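Local coordinates for protein restriction endonuclease LpnPI (Legionella pneumophila subsp. pneumophila str. Philadelphia 1, PDB 4RZL) that probably binds DNA carrying modified cytosine through this N-terminal SRA-type recognition domain and, as a whole enzyme, is a modification-dependent restriction endonuclease, at residues I23-Y28 with Q148-A153; L188-V193 with N209-F214. All coordinates share one frame; numbering follows the deposited sequence.

In the fold
Contacts 1 and 2 both border strand 147-155, which carries F149 and G151 in contact 1 and V152, packed on I190 and V193, beside contact 2. Contact 1 joins the turn and short strand of 23-28 to this strand; contact 2 sets the segment 188-193, which follows strand 176-187, against the start of helix 212-220. Their centres lie about 12 Å apart, and they touch directly. V152 O accepts a probable hydrogen bond from L188 N at 2.9 Å, and I24 N is a probable donor to P191 O at 3.1 Å. Methyl packing adds to this, V152 CG2 lying 3.6 Å from V193 CG2. Both contacts belong to the N-terminal DNA recognition domain.

Contact 1: I23-Y28 with Q148-A153; sequences IIDAVY and QFKGVA
I24 and G151 meet where the contact is tightest: CD1 of I24 lies only 3.4 Å from CA of G151, closer than carbons usually pack. The positive-phi backbone of G151 (phi 134°, psi 175°) suits glycine, and the lack of a side chain lets this methyl come so close. Alongside, F149 turns the edge of its ring to the peptide joining I23 and I24, with CD2 3.4 Å from I23 O, while G151 N sits over the centre of one ring face. CB of F149 rests 3.9 Å from Y28 CE1; beyond, Y28 OH bonds to I23 N and D21 O.

The type II turn from I23 to A26 brings D25 N within 2.7 Å of F149 O, and F149 N returns a bond to A26 O. V27 and Q148 form an antiparallel, non-hydrogen-bonded pair.

The more solvent-facing side relies on directed polar bonds instead of close carbon packing. The extended Q148 sends NE2 to D25 O at 3.0 Å. The K150 chain is folded at chi2 and chi3; its NZ meets D25 OD1 from above the carboxylate plane at 2.9 Å and also bonds to Q148 OE1. One ammonium thus joins carboxylate to amide, which would be expected to favour charged forms of D25 and K150.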
loop_
_atom_site.group_PDB
_atom_site.type_symbol
_atom_site.label_atom_id
_atom_site.label_comp_id
_atom_site.label_asym_id
_atom_site.label_seq_id
_atom_site.Cartn_x
_atom_site.Cartn_y
_atom_site.Cartn_z
ATOM N N ILE A 23 -11.557 -6.583 1.240
ATOM C CA ILE A 23 -11.961 -6.732 2.639
ATOM C C ILE A 23 -10.746 -6.875 3.556
ATOM O O ILE A 23 -9.839 -7.647 3.256
ATOM C CB ILE A 23 -12.878 -7.960 2.807
ATOM C CG1 ILE A 23 -14.208 -7.708 2.086
ATOM C CG2 ILE A 23 -13.131 -8.267 4.297
ATOM C CD1 ILE A 23 -15.133 -8.898 2.073
ATOM N N ILE A 24 -10.738 -6.126 4.657
ATOM C CA ILE A 24 -9.638 -6.152 5.620
ATOM C C ILE A 24 -9.241 -7.581 5.980
ATOM O O ILE A 24 -10.070 -8.376 6.434
ATOM C CB ILE A 24 -9.986 -5.383 6.910
ATOM C CG1 ILE A 24 -9.953 -3.873 6.656
ATOM C CG2 ILE A 24 -9.020 -5.762 8.041
ATOM C CD1 ILE A 24 -8.565 -3.338 6.319
ATOM N N ASP A 25 -7.976 -7.890 5.699
ATOM C CA ASP A 25 -7.320 -9.163 5.999
ATOM C C ASP A 25 -7.901 -10.379 5.277
ATOM O O ASP A 25 -7.576 -11.513 5.614
ATOM C CB ASP A 25 -7.296 -9.400 7.506
ATOM C CG ASP A 25 -6.364 -8.432 8.222
ATOM O OD1 ASP A 25 -5.508 -7.822 7.534
ATOM O OD2 ASP A 25 -6.470 -8.288 9.458
ATOM N N ALA A 26 -8.730 -10.146 4.268
ATOM C CA ALA A 26 -9.168 -11.234 3.403
ATOM C C ALA A 26 -7.991 -11.648 2.516
ATOM O O ALA A 26 -7.111 -10.836 2.245
ATOM C CB ALA A 26 -10.366 -10.816 2.562
ATOM N N VAL A 27 -7.980 -12.900 2.074
ATOM C CA VAL A 27 -6.895 -13.437 1.254
ATOM C C VAL A 27 -7.360 -13.608 -0.188
ATOM O O VAL A 27 -8.484 -14.049 -0.445
ATOM C CB VAL A 27 -6.393 -14.785 1.821
ATOM C CG1 VAL A 27 -5.528 -15.533 0.815
ATOM C CG2 VAL A 27 -5.641 -14.559 3.147
ATOM N N TYR A 28 -6.505 -13.212 -1.120
ATOM C CA TYR A 28 -6.837 -13.243 -2.537
ATOM C C TYR A 28 -5.830 -14.126 -3.259
ATOM O O TYR A 28 -4.662 -13.798 -3.349
ATOM C CB TYR A 28 -6.859 -11.824 -3.111
ATOM C CG TYR A 28 -7.895 -10.971 -2.412
ATOM C CD1 TYR A 28 -7.606 -10.337 -1.211
ATOM C CD2 TYR A 28 -9.186 -10.854 -2.928
ATOM C CE1 TYR A 28 -8.574 -9.576 -0.547
ATOM C CE2 TYR A 28 -10.152 -10.102 -2.283
ATOM C CZ TYR A 28 -9.844 -9.462 -1.092
ATOM O OH TYR A 28 -10.820 -8.719 -0.456
ATOM N N GLN A 148 -2.784 -10.850 0.839
ATOM C CA GLN A 148 -3.767 -10.441 1.824
ATOM C C GLN A 148 -3.885 -8.922 1.796
ATOM O O GLN A 148 -2.874 -8.230 1.777
ATOM C CB GLN A 148 -3.368 -10.938 3.208
ATOM C CG GLN A 148 -4.317 -10.513 4.330
ATOM C CD GLN A 148 -3.836 -10.955 5.702
ATOM O OE1 GLN A 148 -2.683 -10.731 6.070
ATOM N NE2 GLN A 148 -4.713 -11.623 6.453
ATOM N N PHE A 149 -5.111 -8.415 1.748
ATOM C CA PHE A 149 -5.374 -6.975 1.813
ATOM C C PHE A 149 -5.261 -6.486 3.266
ATOM O O PHE A 149 -5.922 -7.016 4.162
ATOM C CB PHE A 149 -6.757 -6.684 1.231
ATOM C CG PHE A 149 -7.167 -5.234 1.279
ATOM C CD1 PHE A 149 -6.458 -4.268 0.575
ATOM C CD2 PHE A 149 -8.292 -4.846 2.005
ATOM C CE1 PHE A 149 -6.843 -2.918 0.615
ATOM C CE2 PHE A 149 -8.696 -3.502 2.038
ATOM C CZ PHE A 149 -7.964 -2.538 1.341
ATOM N N LYS A 150 -4.416 -5.489 3.510
ATOM C CA LYS A 150 -4.199 -5.010 4.879
ATOM C C LYS A 150 -4.892 -3.674 5.159
ATOM O O LYS A 150 -4.912 -3.225 6.294
ATOM C CB LYS A 150 -2.706 -4.869 5.168
ATOM C CG LYS A 150 -1.882 -6.124 4.840
ATOM C CD LYS A 150 -2.430 -7.342 5.558
ATOM C CE LYS A 150 -2.113 -7.309 7.059
ATOM N NZ LYS A 150 -2.710 -8.482 7.797
ATOM N N GLY A 151 -5.427 -3.034 4.122
ATOM C CA GLY A 151 -6.215 -1.819 4.301
ATOM C C GLY A 151 -5.914 -0.651 3.375
ATOM O O GLY A 151 -4.971 -0.696 2.573
ATOM N N VAL A 152 -6.731 0.393 3.498
ATOM C CA VAL A 152 -6.519 1.678 2.835
ATOM C C VAL A 152 -5.638 2.515 3.755
ATOM O O VAL A 152 -5.928 2.617 4.951
ATOM C CB VAL A 152 -7.840 2.450 2.591
ATOM C CG1 VAL A 152 -7.576 3.746 1.797
ATOM C CG2 VAL A 152 -8.878 1.574 1.910
ATOM N N ALA A 153 -4.588 3.124 3.216
ATOM C CA ALA A 153 -3.624 3.814 4.060
ATOM C C ALA A 153 -3.376 5.247 3.611
ATOM O O ALA A 153 -3.639 5.606 2.457
ATOM C CB ALA A 153 -2.295 3.051 4.079
#

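Contact 2: L188-V193 with N209-F214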
loop_
_atom_site.group_PDB
_atom_site.type_symbol
_atom_site.label_atom_id
_atom_site.label_comp_id
_atom_site.label_asym_id
_atom_site.label_seq_id
_atom_site.Cartn_x
_atom_site.Cartn_y
_atom_site.Cartn_z
ATOM N N LEU A 188 -6.514 3.348 7.650
ATOM C CA LEU A 188 -7.814 3.963 7.914
ATOM C C LEU A 188 -8.888 2.959 8.350
ATOM O O LEU A 188 -8.875 1.793 7.953
ATOM C CB LEU A 188 -8.299 4.703 6.675
ATOM C CG LEU A 188 -7.426 5.849 6.181
ATOM C CD1 LEU A 188 -7.986 6.393 4.874
ATOM C CD2 LEU A 188 -7.343 6.948 7.239
ATOM N N ASN A 189 -9.839 3.439 9.144
ATOM C CA ASN A 189 -10.975 2.629 9.547
ATOM C C ASN A 189 -11.937 2.429 8.375
ATOM O O ASN A 189 -13.013 3.021 8.323
ATOM C CB ASN A 189 -11.691 3.279 10.742
ATOM C CG ASN A 189 -12.832 2.427 11.285
ATOM O OD1 ASN A 189 -12.959 1.246 10.963
ATOM N ND2 ASN A 189 -13.675 3.033 12.109
ATOM N N ILE A 190 -11.517 1.607 7.423
ATOM C CA ILE A 190 -12.324 1.240 6.269
ATOM C C ILE A 190 -12.312 -0.272 6.196
ATOM O O ILE A 190 -11.299 -0.861 5.816
ATOM C CB ILE A 190 -11.771 1.815 4.959
ATOM C CG1 ILE A 190 -11.802 3.347 4.981
ATOM C CG2 ILE A 190 -12.524 1.230 3.761
ATOM C CD1 ILE A 190 -11.208 3.994 3.743
ATOM N N PRO A 191 -13.416 -0.915 6.606
ATOM C CA PRO A 191 -13.428 -2.388 6.611
ATOM C C PRO A 191 -13.499 -2.998 5.211
ATOM O O PRO A 191 -13.131 -4.154 5.045
ATOM C CB PRO A 191 -14.685 -2.736 7.421
ATOM C CG PRO A 191 -15.565 -1.486 7.338
ATOM C CD PRO A 191 -14.607 -0.325 7.254
ATOM N N MET A 192 -13.961 -2.234 4.228
ATOM C CA MET A 192 -14.182 -2.768 2.889
ATOM C C MET A 192 -14.120 -1.703 1.806
ATOM O O MET A 192 -14.703 -0.617 1.938
ATOM C CB MET A 192 -15.553 -3.469 2.812
ATOM C CG MET A 192 -15.865 -4.026 1.436
ATOM S SD MET A 192 -17.526 -4.702 1.293
ATOM C CE MET A 192 -18.431 -3.212 0.908
ATOM N N VAL A 193 -13.421 -2.017 0.722
ATOM C CA VAL A 193 -13.508 -1.204 -0.480
ATOM C C VAL A 193 -14.366 -1.955 -1.493
ATOM O O VAL A 193 -14.015 -3.060 -1.906
ATOM C CB VAL A 193 -12.136 -0.913 -1.073
ATOM C CG1 VAL A 193 -12.279 0.017 -2.289
ATOM C CG2 VAL A 193 -11.238 -0.288 0.000
ATOM N N ASN A 209 -19.531 5.343 -1.051
ATOM C CA ASN A 209 -18.997 5.871 0.193
ATOM C C ASN A 209 -17.863 5.050 0.810
ATOM O O ASN A 209 -17.490 5.314 1.950
ATOM C CB ASN A 209 -20.123 5.978 1.230
ATOM C CG ASN A 209 -20.992 7.205 1.036
ATOM O OD1 ASN A 209 -20.865 7.923 0.044
ATOM N ND2 ASN A 209 -21.899 7.443 1.985
ATOM N N SER A 210 -17.357 4.045 0.092
ATOM C CA SER A 210 -16.302 3.159 0.617
ATOM C C SER A 210 -15.117 3.943 1.186
ATOM O O SER A 210 -14.590 3.619 2.245
ATOM C CB SER A 210 -15.778 2.213 -0.470
ATOM O OG SER A 210 -16.727 1.241 -0.814
ATOM N N LEU A 211 -14.703 4.984 0.479
ATOM C CA LEU A 211 -13.517 5.714 0.892
ATOM C C LEU A 211 -13.805 7.022 1.589
ATOM O O LEU A 211 -12.933 7.884 1.659
ATOM C CB LEU A 211 -12.614 5.979 -0.312
ATOM C CG LEU A 211 -11.458 4.976 -0.264
ATOM C CD1 LEU A 211 -11.944 3.584 -0.648
ATOM C CD2 LEU A 211 -10.297 5.419 -1.125
ATOM N N ASN A 212 -14.999 7.153 2.160
ATOM C CA ASN A 212 -15.324 8.370 2.895
ATOM C C ASN A 212 -14.302 8.726 3.998
ATOM O O ASN A 212 -13.970 9.896 4.155
ATOM C CB ASN A 212 -16.740 8.277 3.470
ATOM C CG ASN A 212 -17.795 8.816 2.499
ATOM O OD1 ASN A 212 -17.523 9.012 1.306
ATOM N ND2 ASN A 212 -18.997 9.044 3.002
ATOM N N PRO A 213 -13.784 7.733 4.748
ATOM C CA PRO A 213 -12.742 8.146 5.705
ATOM C C PRO A 213 -11.464 8.662 5.035
ATOM O O PRO A 213 -10.726 9.441 5.636
ATOM C CB PRO A 213 -12.462 6.865 6.495
ATOM C CG PRO A 213 -13.762 6.108 6.418
ATOM C CD PRO A 213 -14.258 6.362 5.017
ATOM N N PHE A 214 -11.204 8.236 3.807
ATOM C CA PHE A 214 -10.059 8.766 3.076
ATOM C C PHE A 214 -10.341 10.217 2.703
ATOM O O PHE A 214 -9.508 11.097 2.911
ATOM C CB PHE A 214 -9.752 7.941 1.821
ATOM C CG PHE A 214 -8.761 8.602 0.899
ATOM C CD1 PHE A 214 -7.408 8.598 1.202
ATOM C CD2 PHE A 214 -9.186 9.248 -0.251
ATOM C CE1 PHE A 214 -6.494 9.213 0.364
ATOM C CE2 PHE A 214 -8.278 9.865 -1.098
ATOM C CZ PHE A 214 -6.933 9.852 -0.790
#
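The ring of F214 meets L188 at its edge, where CD1 of the leucine lies near the ring plane; F214 also touches P131 and V154. The closer approach is to the base of the phenylalanine, L188 CD1 standing 3.6 Å from F214 CA. CG of F214 is anti to the backbone N (chi1 169°), and the ring runs on away from segment 188-193 with its edge toward L188 CD1, leaving CB as the near side-chain atom. The puckered pyrrolidine of P213 receives I190 obliquely: CG1 of the isoleucine comes within 3.7 Å of P213 CG and also touches CB and CD. The carbonyl N189 O reaches the same P213 CG.

Two branches of I190 lie against one carbonyl, CG2 3.5 Å and CD1 3.7 Å from S210 O, and CD1 goes on to touch L211, 4.1 Å from its CG. This segment bends through an inverse gamma turn centred on N189, closed by I190 N to L188 O, before entering strand 192-193, which pairs antiparallel with strand 22-23. Facing it, L211 occupies the N-cap position of helix 212-220. The contact sets the helix start against the turn and strand 192-193, in a domain of the SRA type.

Farther along, L211 CD1 fits against both methyls of V193, 3.9 Å from CG1 and slightly farther from CG2. W197 of helix 195-199 packs on L211 and S210, and V152 of strand 147-155 lies against I190 and V193. No hydrogen bond links the two segments. S210 CB comes 3.9 Å from M192 O, but its OG is occupied by D208 OD1 and by the backbone N of S194, the residue just beyond V193.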